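Local structure of L-methionine gamma-lyase (Fusobacterium nucleatum subsp. nucleatum, 6LXU) at residues E157-P162 and K306-F311; C271-T276 and E385-D390; R275-F280 and L377-E382; S337-L342 and E346-H351. The protein is a pyridoxal-phosphate-dependent enzyme of the Cys/Met metabolism family, with the fold type I architecture of the aminotransferase clan and four chains in its assembly. One frame throughout, in Å; residues are numbered along the deposited sequence.

Interaction 1 (E157-P162 and K306-F311); sequences ETPANP and KQMKDF
Thr158 and Pro159, in a loop after strand 151-157, face Gln307 and Met308 at the C-terminal end of helix 301-307. The backbones stay well apart: the nearest CA atoms, those of Pro159 and Phe311, are 9.1 Å from each other. Residues 157-162 leave the C-terminal end of strand 151-157, in the seven-stranded sheet of a fold type I PLP enzyme. The peptide bonds before Pro159 and Pro162 are both cis. Residues 306-311 finish helix 301-307, and Met308 is the first residue to leave helical backbone angles. The contact thus joins the large sheet to the smaller C-terminal part of the chain.

Side chains bridge the gap in two places. Thr158 and Gln307 point at one another across it, and Thr158 CG2 lies 3.8 Å from Gln307 NE2. A water links their polar ends. It accepts from Gln307 NE2 at 3.0 Å and also bonds Thr158 OG1 at 2.8 Å. Neither polar group depends on this water alone. Gln307 NE2 also bonds Val167 O, and Gln307 OE1 takes Leu169 N, so the amide is held at both of its polar atoms. Thr158 OG1 is bonded to Val167 N as well. The Gln307 chain is extended beyond CG (chi2 -172°), which carries the amide to Val167 and Leu169, at the start of helix 169-176.

The second bridge is apolar. Met308 bends at its last torsion (chi3 73°), and its CE methyl comes up against the proline ring at Pro159 CG, 3.8 Å away, with Pro159 CD slightly farther at 4.0 Å.

Interaction 2 (C271-T276 and E385-D390); sequences CKNART and EDIIAD
This is a small, partly buried helix-helix contact, made where Asn273 and Thr276 of helix 263-282 meet Ile387 and Ile388 of helix 384-396. It lies far from the centre of the chain, about 23 Å between centres. The nearest CA pairs are Asn273 with Ile387 at 8.8 Å and Thr276 with Ile388 at 8.9 Å.

Each isoleucine touches with the end of its longer branch. Ile388 CD1 meets the methyl Thr276 CG2 at 3.9 Å, and the two side chains cross at about a right angle. The threonine torsion (chi1 -61°) sets CG2 opposite the backbone N, and this turns the methyl to the neighbouring helix. Ile387 CD1 lies 4.0 Å from Asn273 ND2, again with the side chains nearly perpendicular. That approach is van der Waals in kind. The amide nitrogen has its polar partners elsewhere, since Asn273 ND2 bonds Gly380 O and Glu382 O in the turn leading into helix 384-396. Ile387 and Ile388 also pack on Ile277, the residue after Thr276.

Asp386 OD2 bonds Gly10 N and Thr13 OG1 of the second subunit. The pairing of two helices beside the five-stranded sheet belongs to the C-terminal domain of fold type I PLP enzymes.

Interaction 3 (R275-F280 and L377-E382); sequences RTIVDF and LSVGLE
Leu377, next to last in strand 374-378, meets Ile277 of helix 263-282 first. Its CD2 methyl lies 4.0 Å from Ile277 CG2, and the two side chains cross at about a right angle. Ser378, next in line, turns to the other side of the strand.

Val379 comes back to the helix and makes the closer approach. Val379 CG1 stands 3.7 Å from Ile277 CD1, tip to tip, while Val379 CG2 is 4.0 Å from the same methyl. One isoleucine thus serves two residues, with CG2 on Leu377 and CD1 on Val379. Its extended outer torsion (chi2 162°) carries CD1 out to the valine. Val379 O bonds His270 ND1, a further tie to this helix. Ile315 of the adjacent strand 314-319 also touches Ile277 and Val379.

Past Gly380 the chain turns away, and Glu382 OE2 bonds His17 NE2 of the second subunit.

Between the two segments the contact is wholly aliphatic. Methyl groups settle the helix on the five-stranded sheet by shape and burial of apolar surface, while Val379 O and the Glu382 carboxylate find their polar partners outside the two segments.

Interaction 4 (S337-L342 and E346-H351); sequences SLAVSL and ETLIQH. With NO3 (nitrate ion), chain C.
Ser337 and Leu338 pair with Leu348 and Ile349: strand 337-338, outermost of the five-stranded sheet within this chain, runs parallel to strand 348-350. Ser337 N donates to Thr347 O at 3.0 Å and almost straight (169° at the hydrogen). Ser337 O then accepts from Ile349 N at 2.9 Å. Ala339 N donates to Ile349 O over a longer 3.3 Å. On the face of the sheet that bears Ser337 and Leu348, Leu348 CD2 packs against the serine CB. Leu348 CD1 lies on the backbone of Ser341 and Leu342.

Thr347 O takes a second donor. A water gives it a hydrogen at 2.8 Å and accepts from Ser337 OG at 2.7 Å, closing a small ring around the start of the strand. The hydroxyl of Thr347 looks elsewhere, to Glu382 OE1 and Gly380 N.

Beyond the strands the chain 339-342 curls over Gln350. In one of its two modelled conformers, Gln350 NE2 gives a hydrogen bond to a water at 2.9 Å and another to nitrate O3 at 3.2 Å. That water in turn donates to Ala339 O and Ser341 O. Ser341 N reaches nitrate O3 at 3.1 Å, with an angle of 167° at the hydrogen. The nitrate probably comes from the crystallisation liquor. Val340 O is met by Thr37 OG1 of the third subunit.

Leu342 packs on Tyr213, next to Lys212, the residue that carries the PLP cofactor. The parallel strand pair closes one side of the C-terminal domain sheet of a fold type I PLP enzyme.

Interactions 2 and 3 start from helix 263-282 and share Arg275 and Thr276; their centres are about 4 Å apart. Asn273 ND2 of interaction 2 joins them further, through probable hydrogen bonds of 2.9 Å each to Gly380 O and Glu382 O of interaction 3. Arg275 also ties them to interaction 1, by a salt bridge of 2.8 Å from its NH2 to Asp310 OD2. Interactions 3 and 4 use neighbouring strands of the five-stranded sheet, where Ser378 N probably bonds Leu348 O at 2.8 Å. Interactions 1 and 4 do not touch; their nearest atoms are about 6 Å apart. Interaction 4 reaches the cofactor lysine's neighbour and holds the nitrate, while interactions 2 and 3 lie on the helical side of that sheet.

Interaction 1 (E157-P162 and K306-F311)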
loop_
_atom_site.group_PDB
_atom_site.type_symbol
_atom_site.label_atom_id
_atom_site.label_comp_id
_atom_site.label_asym_id
_atom_site.label_seq_id
_atom_site.Cartn_x
_atom_site.Cartn_y
_atom_site.Cartn_z
ATOM N N GLU A 157 -12.281 -31.862 -3.997
ATOM C CA GLU A 157 -11.782 -31.042 -2.894
ATOM C C GLU A 157 -11.448 -31.967 -1.741
ATOM O O GLU A 157 -12.307 -32.725 -1.319
ATOM C CB GLU A 157 -12.877 -30.042 -2.519
ATOM C CG GLU A 157 -12.469 -28.944 -1.575
ATOM C CD GLU A 157 -13.601 -27.976 -1.281
ATOM O OE1 GLU A 157 -14.471 -27.671 -2.170
ATOM O OE2 GLU A 157 -13.622 -27.499 -0.132
ATOM N N THR A 158 -10.211 -31.942 -1.235
ATOM C CA THR A 158 -9.808 -32.823 -0.139
ATOM C C THR A 158 -8.608 -32.232 0.590
ATOM O O THR A 158 -7.663 -31.820 -0.063
ATOM C CB THR A 158 -9.491 -34.271 -0.610
ATOM O OG1 THR A 158 -9.126 -35.080 0.512
ATOM C CG2 THR A 158 -8.419 -34.330 -1.679
ATOM N N PRO A 159 -8.616 -32.198 1.922
ATOM C CA PRO A 159 -9.768 -32.424 2.795
ATOM C C PRO A 159 -10.862 -31.401 2.545
ATOM O O PRO A 159 -10.564 -30.300 2.081
ATOM C CB PRO A 159 -9.179 -32.256 4.207
ATOM C CG PRO A 159 -7.702 -32.374 4.043
ATOM C CD PRO A 159 -7.426 -31.805 2.687
ATOM N N ALA A 160 -12.110 -31.756 2.844
ATOM C CA ALA A 160 -13.254 -30.858 2.562
ATOM C C ALA A 160 -14.198 -30.772 3.745
ATOM O O ALA A 160 -14.453 -31.809 4.387
ATOM C CB ALA A 160 -14.022 -31.348 1.346
ATOM N N ASN A 161 -14.747 -29.563 3.985
ATOM C CA ASN A 161 -15.712 -29.225 5.076
ATOM C C ASN A 161 -16.930 -30.118 5.006
ATOM O O ASN A 161 -17.230 -30.591 3.922
ATOM C CB ASN A 161 -16.283 -27.791 4.917
ATOM C CG ASN A 161 -15.256 -26.680 5.083
ATOM O OD1 ASN A 161 -14.685 -26.494 6.172
ATOM N ND2 ASN A 161 -15.096 -25.859 4.031
ATOM N N PRO A 162 -17.677 -30.341 6.104
ATOM C CA PRO A 162 -17.417 -29.829 7.467
ATOM C C PRO A 162 -16.737 -30.847 8.412
ATOM O O PRO A 162 -16.439 -30.533 9.583
ATOM C CB PRO A 162 -18.834 -29.551 7.959
ATOM C CG PRO A 162 -19.648 -30.650 7.333
ATOM C CD PRO A 162 -19.029 -30.928 5.993
ATOM N N LYS A 306 -1.335 -41.561 2.275
ATOM C CA LYS A 306 -0.673 -41.739 0.993
ATOM C C LYS A 306 -0.484 -40.456 0.215
ATOM O O LYS A 306 0.496 -40.328 -0.504
ATOM C CB LYS A 306 -1.480 -42.668 0.103
ATOM C CG LYS A 306 -1.504 -44.141 0.463
ATOM C CD LYS A 306 -0.165 -44.757 0.154
ATOM C CE LYS A 306 -0.184 -46.265 0.288
ATOM N NZ LYS A 306 1.118 -46.834 -0.123
ATOM N N GLN A 307 -1.447 -39.527 0.280
ATOM C CA GLN A 307 -1.405 -38.345 -0.592
ATOM C C GLN A 307 -1.076 -37.029 0.120
ATOM O O GLN A 307 -0.918 -36.021 -0.563
ATOM C CB GLN A 307 -2.698 -38.229 -1.415
ATOM C CG GLN A 307 -3.907 -37.746 -0.644
ATOM C CD GLN A 307 -5.220 -37.822 -1.404
ATOM O OE1 GLN A 307 -5.319 -38.382 -2.505
ATOM N NE2 GLN A 307 -6.266 -37.271 -0.797
ATOM N N MET A 308 -0.952 -37.054 1.447
ATOM C CA MET A 308 -0.645 -35.850 2.224
ATOM C C MET A 308 0.638 -36.062 3.013
ATOM O O MET A 308 0.779 -37.065 3.721
ATOM C CB MET A 308 -1.756 -35.514 3.215
ATOM C CG MET A 308 -3.129 -35.338 2.588
ATOM S SD MET A 308 -4.396 -34.869 3.782
ATOM C CE MET A 308 -3.990 -33.164 4.145
ATOM N N LYS A 309 1.554 -35.108 2.935
ATOM C CA LYS A 309 2.805 -35.176 3.696
ATOM C C LYS A 309 2.610 -34.867 5.168
ATOM O O LYS A 309 3.427 -35.274 5.992
ATOM C CB LYS A 309 3.840 -34.229 3.107
ATOM C CG LYS A 309 4.253 -34.593 1.694
ATOM C CD LYS A 309 5.290 -33.599 1.208
ATOM C CE LYS A 309 5.725 -33.848 -0.221
ATOM N NZ LYS A 309 6.729 -32.839 -0.661
ATOM N N ASP A 310 1.564 -34.108 5.487
ATOM C CA ASP A 310 1.134 -33.895 6.864
ATOM C C ASP A 310 -0.377 -33.745 6.790
ATOM O O ASP A 310 -0.937 -33.619 5.702
ATOM C CB ASP A 310 1.827 -32.670 7.482
ATOM C CG ASP A 310 1.912 -32.730 9.001
ATOM O OD1 ASP A 310 1.137 -33.491 9.625
ATOM O OD2 ASP A 310 2.767 -32.026 9.569
ATOM N N PHE A 311 -1.031 -33.772 7.947
ATOM C CA PHE A 311 -2.474 -33.974 8.002
ATOM C C PHE A 311 -3.290 -32.703 8.202
ATOM O O PHE A 311 -4.503 -32.773 8.349
ATOM C CB PHE A 311 -2.812 -34.994 9.092
ATOM C CG PHE A 311 -2.288 -36.379 8.803
ATOM C CD1 PHE A 311 -2.869 -37.165 7.821
ATOM C CD2 PHE A 311 -1.245 -36.916 9.552
ATOM C CE1 PHE A 311 -2.411 -38.459 7.575
ATOM C CE2 PHE A 311 -0.781 -38.208 9.310
ATOM C CZ PHE A 311 -1.363 -38.975 8.321
HETATM O O HOH W 1 -6.416 -34.984 1.134
#

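Interaction 2 (C271-T276 and E385-D390)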
loop_
_atom_site.group_PDB
_atom_site.type_symbol
_atom_site.label_atom_id
_atom_site.label_comp_id
_atom_site.label_asym_id
_atom_site.label_seq_id
_atom_site.Cartn_x
_atom_site.Cartn_y
_atom_site.Cartn_z
ATOM N N CYS A 271 0.829 -27.070 11.479
ATOM C CA CYS A 271 0.604 -28.514 11.619
ATOM C C CYS A 271 1.095 -29.050 12.952
ATOM O O CYS A 271 0.431 -29.910 13.542
ATOM C CB CYS A 271 1.247 -29.282 10.471
ATOM S SG CYS A 271 0.457 -29.002 8.867
ATOM N N LYS A 272 2.234 -28.575 13.433
ATOM C CA LYS A 272 2.767 -28.983 14.747
ATOM C C LYS A 272 1.763 -28.622 15.840
ATOM O O LYS A 272 1.411 -29.447 16.700
ATOM C CB LYS A 272 4.116 -28.293 15.000
ATOM C CG LYS A 272 4.831 -28.641 16.308
ATOM C CD LYS A 272 5.998 -27.692 16.576
ATOM C CE LYS A 272 6.796 -28.060 17.817
ATOM N NZ LYS A 272 7.361 -29.433 17.725
ATOM N N ASN A 273 1.303 -27.378 15.821
ATOM C CA ASN A 273 0.289 -26.944 16.768
ATOM C C ASN A 273 -0.962 -27.794 16.645
ATOM O O ASN A 273 -1.518 -28.234 17.656
ATOM C CB ASN A 273 -0.113 -25.480 16.524
ATOM C CG ASN A 273 0.874 -24.469 17.076
ATOM O OD1 ASN A 273 1.835 -24.808 17.757
ATOM N ND2 ASN A 273 0.611 -23.185 16.785
ATOM N N ALA A 274 -1.421 -28.008 15.421
ATOM C CA ALA A 274 -2.681 -28.714 15.226
ATOM C C ALA A 274 -2.632 -30.142 15.745
ATOM O O ALA A 274 -3.583 -30.589 16.385
ATOM C CB ALA A 274 -3.085 -28.704 13.764
ATOM N N ARG A 275 -1.549 -30.862 15.479
ATOM C CA ARG A 275 -1.466 -32.254 15.937
ATOM C C ARG A 275 -1.549 -32.332 17.464
ATOM O O ARG A 275 -2.225 -33.220 18.018
ATOM C CB ARG A 275 -0.216 -32.953 15.370
ATOM C CG ARG A 275 -0.423 -33.329 13.905
ATOM C CD ARG A 275 0.717 -34.062 13.217
ATOM N NE ARG A 275 1.604 -33.144 12.500
ATOM C CZ ARG A 275 2.725 -32.610 12.989
ATOM N NH1 ARG A 275 3.127 -32.898 14.228
ATOM N NH2 ARG A 275 3.451 -31.785 12.241
ATOM N N THR A 276 -0.909 -31.397 18.159
ATOM C CA THR A 276 -0.964 -31.346 19.605
ATOM C C THR A 276 -2.370 -31.024 20.105
ATOM O O THR A 276 -2.854 -31.620 21.082
ATOM C CB THR A 276 0.064 -30.315 20.108
ATOM O OG1 THR A 276 1.362 -30.741 19.695
ATOM C CG2 THR A 276 0.038 -30.183 21.600
ATOM N N GLU A 385 0.631 -23.981 23.929
ATOM C CA GLU A 385 0.203 -24.008 25.331
ATOM C C GLU A 385 -0.871 -22.960 25.571
ATOM O O GLU A 385 -1.785 -23.176 26.370
ATOM C CB GLU A 385 1.370 -23.758 26.296
ATOM C CG GLU A 385 2.499 -24.783 26.252
ATOM C CD GLU A 385 3.500 -24.618 25.111
ATOM O OE1 GLU A 385 3.427 -23.621 24.346
ATOM O OE2 GLU A 385 4.387 -25.497 24.991
ATOM N N ASP A 386 -0.766 -21.813 24.892
ATOM C CA ASP A 386 -1.730 -20.738 25.058
ATOM C C ASP A 386 -3.046 -21.046 24.347
ATOM O O ASP A 386 -4.121 -20.717 24.857
ATOM C CB ASP A 386 -1.139 -19.421 24.535
ATOM C CG ASP A 386 0.114 -19.001 25.278
ATOM O OD1 ASP A 386 0.216 -19.284 26.507
ATOM O OD2 ASP A 386 1.002 -18.379 24.652
ATOM N N ILE A 387 -2.977 -21.660 23.167
ATOM C CA ILE A 387 -4.195 -22.043 22.467
ATOM C C ILE A 387 -4.952 -23.087 23.303
ATOM O O ILE A 387 -6.156 -22.967 23.498
ATOM C CB ILE A 387 -3.911 -22.597 21.053
ATOM C CG1 ILE A 387 -3.133 -21.580 20.184
ATOM C CG2 ILE A 387 -5.221 -22.962 20.361
ATOM C CD1 ILE A 387 -2.587 -22.195 18.905
ATOM N N ILE A 388 -4.224 -24.090 23.781
ATOM C CA ILE A 388 -4.827 -25.135 24.613
ATOM C C ILE A 388 -5.378 -24.567 25.917
ATOM O O ILE A 388 -6.482 -24.946 26.319
ATOM C CB ILE A 388 -3.860 -26.314 24.823
ATOM C CG1 ILE A 388 -3.716 -27.068 23.492
ATOM C CG2 ILE A 388 -4.381 -27.259 25.912
ATOM C CD1 ILE A 388 -2.686 -28.177 23.457
ATOM N N ALA A 389 -4.660 -23.658 26.565
ATOM C CA ALA A 389 -5.183 -23.060 27.799
ATOM C C ALA A 389 -6.494 -22.330 27.544
ATOM O O ALA A 389 -7.427 -22.394 28.365
ATOM C CB ALA A 389 -4.151 -22.135 28.423
ATOM N N ASP A 390 -6.593 -21.645 26.406
ATOM C CA ASP A 390 -7.815 -20.945 26.060
ATOM C C ASP A 390 -8.965 -21.927 25.830
ATOM O O ASP A 390 -10.047 -21.745 26.372
ATOM C CB ASP A 390 -7.584 -20.060 24.821
ATOM C CG ASP A 390 -8.723 -19.117 24.531
ATOM O OD1 ASP A 390 -9.311 -18.562 25.500
ATOM O OD2 ASP A 390 -9.005 -18.867 23.332
#

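Interaction 3 (R275-F280 and L377-E382)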
loop_
_atom_site.group_PDB
_atom_site.type_symbol
_atom_site.label_atom_id
_atom_site.label_comp_id
_atom_site.label_asym_id
_atom_site.label_seq_id
_atom_site.Cartn_x
_atom_site.Cartn_y
_atom_site.Cartn_z
ATOM N N ARG A 275 -1.549 -30.862 15.479
ATOM C CA ARG A 275 -1.466 -32.254 15.937
ATOM C C ARG A 275 -1.549 -32.332 17.464
ATOM O O ARG A 275 -2.225 -33.220 18.018
ATOM C CB ARG A 275 -0.216 -32.953 15.370
ATOM C CG ARG A 275 -0.423 -33.329 13.905
ATOM C CD ARG A 275 0.717 -34.062 13.217
ATOM N NE ARG A 275 1.604 -33.144 12.500
ATOM C CZ ARG A 275 2.725 -32.610 12.989
ATOM N NH1 ARG A 275 3.127 -32.898 14.228
ATOM N NH2 ARG A 275 3.451 -31.785 12.241
ATOM N N THR A 276 -0.909 -31.397 18.159
ATOM C CA THR A 276 -0.964 -31.346 19.605
ATOM C C THR A 276 -2.370 -31.024 20.105
ATOM O O THR A 276 -2.854 -31.620 21.082
ATOM C CB THR A 276 0.064 -30.315 20.108
ATOM O OG1 THR A 276 1.362 -30.741 19.695
ATOM C CG2 THR A 276 0.038 -30.183 21.600
ATOM N N ILE A 277 -3.047 -30.109 19.428
ATOM C CA ILE A 277 -4.416 -29.762 19.792
ATOM C C ILE A 277 -5.373 -30.925 19.512
ATOM O O ILE A 277 -6.293 -31.156 20.306
ATOM C CB ILE A 277 -4.849 -28.452 19.092
ATOM C CG1 ILE A 277 -4.009 -27.291 19.636
ATOM C CG2 ILE A 277 -6.329 -28.164 19.282
ATOM C CD1 ILE A 277 -4.023 -26.075 18.741
ATOM N N VAL A 278 -5.170 -31.650 18.423
ATOM C CA VAL A 278 -5.998 -32.835 18.141
ATOM C C VAL A 278 -5.916 -33.833 19.296
ATOM O O VAL A 278 -6.953 -34.353 19.749
ATOM C CB VAL A 278 -5.590 -33.513 16.818
ATOM C CG1 VAL A 278 -6.233 -34.892 16.653
ATOM C CG2 VAL A 278 -5.963 -32.630 15.642
ATOM N N ASP A 279 -4.709 -34.102 19.781
ATOM C CA ASP A 279 -4.560 -35.042 20.892
ATOM C C ASP A 279 -5.309 -34.549 22.131
ATOM O O ASP A 279 -6.013 -35.343 22.791
ATOM C CB ASP A 279 -3.088 -35.269 21.210
ATOM C CG ASP A 279 -2.870 -36.498 22.075
ATOM O OD1 ASP A 279 -3.228 -37.602 21.634
ATOM O OD2 ASP A 279 -2.384 -36.344 23.201
ATOM N N PHE A 280 -5.182 -33.260 22.444
ATOM C CA PHE A 280 -5.901 -32.655 23.559
ATOM C C PHE A 280 -7.419 -32.799 23.404
ATOM O O PHE A 280 -8.120 -33.242 24.326
ATOM C CB PHE A 280 -5.498 -31.178 23.689
ATOM C CG PHE A 280 -6.391 -30.380 24.574
ATOM C CD1 PHE A 280 -6.301 -30.500 25.957
ATOM C CD2 PHE A 280 -7.342 -29.515 24.044
ATOM C CE1 PHE A 280 -7.126 -29.754 26.780
ATOM C CE2 PHE A 280 -8.167 -28.780 24.869
ATOM C CZ PHE A 280 -8.060 -28.904 26.233
ATOM N N LEU A 377 -12.177 -25.377 13.835
ATOM C CA LEU A 377 -11.025 -24.646 14.330
ATOM C C LEU A 377 -9.941 -24.569 13.253
ATOM O O LEU A 377 -9.482 -25.597 12.734
ATOM C CB LEU A 377 -10.489 -25.371 15.559
ATOM C CG LEU A 377 -9.323 -24.733 16.293
ATOM C CD1 LEU A 377 -9.742 -23.437 16.952
ATOM C CD2 LEU A 377 -8.776 -25.691 17.342
ATOM N N SER A 378 -9.536 -23.338 12.912
ATOM C CA SER A 378 -8.352 -23.090 12.077
ATOM C C SER A 378 -7.200 -22.781 13.021
ATOM O O SER A 378 -7.154 -21.697 13.621
ATOM C CB SER A 378 -8.601 -21.916 11.144
ATOM O OG SER A 378 -7.404 -21.564 10.456
ATOM N N VAL A 379 -6.303 -23.731 13.199
ATOM C CA VAL A 379 -5.228 -23.570 14.159
ATOM C C VAL A 379 -4.191 -22.573 13.620
ATOM O O VAL A 379 -3.686 -22.742 12.504
ATOM C CB VAL A 379 -4.557 -24.927 14.447
ATOM C CG1 VAL A 379 -3.347 -24.778 15.359
ATOM C CG2 VAL A 379 -5.565 -25.908 15.051
ATOM N N GLY A 380 -3.890 -21.559 14.429
ATOM C CA GLY A 380 -2.914 -20.536 14.078
ATOM C C GLY A 380 -1.521 -20.856 14.569
ATOM O O GLY A 380 -1.170 -22.016 14.801
ATOM N N LEU A 381 -0.724 -19.794 14.708
ATOM C CA LEU A 381 0.710 -19.887 15.001
ATOM C C LEU A 381 1.068 -19.481 16.425
ATOM O O LEU A 381 2.238 -19.433 16.773
ATOM C CB LEU A 381 1.490 -19.023 14.002
ATOM C CG LEU A 381 1.254 -19.334 12.529
ATOM C CD1 LEU A 381 2.072 -18.413 11.643
ATOM C CD2 LEU A 381 1.552 -20.787 12.212
ATOM N N GLU A 382 0.071 -19.221 17.261
ATOM C CA GLU A 382 0.331 -18.886 18.653
ATOM C C GLU A 382 1.026 -20.051 19.351
ATOM O O GLU A 382 1.021 -21.196 18.865
ATOM C CB GLU A 382 -0.960 -18.550 19.397
ATOM C CG GLU A 382 -1.761 -17.401 18.803
ATOM C CD GLU A 382 -2.845 -17.823 17.837
ATOM O OE1 GLU A 382 -2.776 -18.966 17.323
ATOM O OE2 GLU A 382 -3.774 -17.020 17.601
#

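Interaction 4 (S337-L342 and E346-H351)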
loop_
_atom_site.group_PDB
_atom_site.type_symbol
_atom_site.label_atom_id
_atom_site.label_comp_id
_atom_site.label_asym_id
_atom_site.label_seq_id
_atom_site.Cartn_x
_atom_site.Cartn_y
_atom_site.Cartn_z
ATOM N N SER A 337 -10.208 -16.405 17.830
ATOM C CA SER A 337 -11.102 -15.354 17.341
ATOM C C SER A 337 -12.288 -15.950 16.615
ATOM O O SER A 337 -12.138 -16.877 15.821
ATOM C CB SER A 337 -10.348 -14.423 16.396
ATOM O OG SER A 337 -9.303 -13.720 17.068
ATOM N N LEU A 338 -13.463 -15.366 16.855
ATOM C CA LEU A 338 -14.713 -15.821 16.256
ATOM C C LEU A 338 -14.832 -15.185 14.873
ATOM O O LEU A 338 -15.028 -13.976 14.774
ATOM C CB LEU A 338 -15.900 -15.421 17.142
ATOM C CG LEU A 338 -15.790 -15.721 18.641
ATOM C CD1 LEU A 338 -17.103 -15.427 19.359
ATOM C CD2 LEU A 338 -15.365 -17.165 18.832
ATOM N N ALA A 339 -14.696 -15.984 13.815
ATOM C CA ALA A 339 -14.648 -15.432 12.453
ATOM C C ALA A 339 -14.734 -16.548 11.464
ATOM O O ALA A 339 -14.411 -17.686 11.800
ATOM C CB ALA A 339 -13.347 -14.674 12.221
ATOM N N VAL A 340 -15.178 -16.236 10.254
ATOM C CA VAL A 340 -14.999 -17.135 9.126
ATOM C C VAL A 340 -13.581 -16.955 8.552
ATOM O O VAL A 340 -12.810 -16.097 8.978
ATOM C CB VAL A 340 -16.103 -16.965 8.054
ATOM C CG1 VAL A 340 -17.479 -17.074 8.694
ATOM C CG2 VAL A 340 -15.951 -15.683 7.239
ATOM N N SER A 341 -13.281 -17.799 7.584
ATOM C CA SER A 341 -11.973 -17.916 6.967
ATOM C C SER A 341 -11.082 -18.882 7.748
ATOM O O SER A 341 -11.494 -19.512 8.739
ATOM C CB SER A 341 -11.283 -16.574 6.688
ATOM O OG SER A 341 -10.401 -16.780 5.586
ATOM N N LEU A 342 -9.881 -19.080 7.235
ATOM C CA LEU A 342 -8.930 -20.031 7.803
ATOM C C LEU A 342 -7.561 -19.706 7.262
ATOM O O LEU A 342 -7.412 -18.952 6.296
ATOM C CB LEU A 342 -9.264 -21.500 7.428
ATOM C CG LEU A 342 -9.145 -21.855 5.901
ATOM C CD1 LEU A 342 -8.272 -23.033 5.578
ATOM C CD2 LEU A 342 -10.509 -21.998 5.255
ATOM N N GLU A 346 -3.410 -16.062 13.147
ATOM C CA GLU A 346 -4.248 -16.095 14.358
ATOM C C GLU A 346 -5.186 -17.286 14.289
ATOM O O GLU A 346 -5.769 -17.554 13.238
ATOM C CB GLU A 346 -5.144 -14.849 14.487
ATOM C CG GLU A 346 -4.415 -13.521 14.547
ATOM C CD GLU A 346 -4.217 -12.875 13.197
ATOM O OE1 GLU A 346 -4.530 -13.501 12.165
ATOM O OE2 GLU A 346 -3.740 -11.724 13.209
ATOM N N THR A 347 -5.409 -17.949 15.424
ATOM C CA THR A 347 -6.360 -19.062 15.488
ATOM C C THR A 347 -7.778 -18.525 15.320
ATOM O O THR A 347 -8.156 -17.554 15.993
ATOM C CB THR A 347 -6.209 -19.819 16.814
ATOM O OG1 THR A 347 -4.944 -20.472 16.835
ATOM C CG2 THR A 347 -7.268 -20.874 16.999
ATOM N N LEU A 348 -8.545 -19.155 14.432
ATOM C CA LEU A 348 -9.933 -18.774 14.177
ATOM C C LEU A 348 -10.843 -19.942 14.517
ATOM O O LEU A 348 -10.458 -21.104 14.381
ATOM C CB LEU A 348 -10.139 -18.386 12.716
ATOM C CG LEU A 348 -9.227 -17.317 12.132
ATOM C CD1 LEU A 348 -9.579 -17.054 10.688
ATOM C CD2 LEU A 348 -9.272 -16.026 12.945
ATOM N N ILE A 349 -12.067 -19.621 14.903
ATOM C CA ILE A 349 -13.015 -20.658 15.317
ATOM C C ILE A 349 -14.429 -20.238 14.946
ATOM O O ILE A 349 -14.764 -19.044 14.961
ATOM C CB ILE A 349 -12.848 -20.955 16.819
ATOM C CG1 ILE A 349 -13.528 -22.270 17.235
ATOM C CG2 ILE A 349 -13.313 -19.797 17.684
ATOM C CD1 ILE A 349 -13.234 -22.672 18.662
ATOM N N GLN A 350 -15.260 -21.219 14.588
ATOM C CA GLN A 350 -16.660 -20.980 14.261
ATOM C C GLN A 350 -17.513 -22.163 14.710
ATOM O O GLN A 350 -17.032 -23.298 14.752
ATOM C CB GLN A 350 -16.833 -20.748 12.760
ATOM C CG GLN A 350 -16.183 -21.773 11.855
ATOM C CD GLN A 350 -16.530 -21.520 10.407
ATOM O OE1 GLN A 350 -17.543 -22.004 9.922
ATOM N NE2 GLN A 350 -15.694 -20.753 9.709
ATOM N N HIS A 351 -18.782 -21.883 14.994
ATOM C CA HIS A 351 -19.781 -22.876 15.388
ATOM C C HIS A 351 -20.874 -22.767 14.337
ATOM O O HIS A 351 -21.749 -21.904 14.455
ATOM C CB HIS A 351 -20.285 -22.548 16.790
ATOM C CG HIS A 351 -21.407 -23.422 17.253
ATOM N ND1 HIS A 351 -22.582 -22.913 17.765
ATOM C CD2 HIS A 351 -21.518 -24.769 17.297
ATOM C CE1 HIS A 351 -23.368 -23.922 18.107
ATOM N NE2 HIS A 351 -22.750 -25.054 17.830
HETATM N N NO3 C . -14.605 -20.633 5.717
HETATM O O1 NO3 C . -13.403 -20.503 5.547
HETATM O O2 NO3 C . -15.256 -21.418 4.970
HETATM O O3 NO3 C . -15.190 -19.991 6.637
HETATM O O HOH W 2 -7.126 -15.319 17.289
HETATM O O HOH W 3 -13.142 -19.854 10.818
#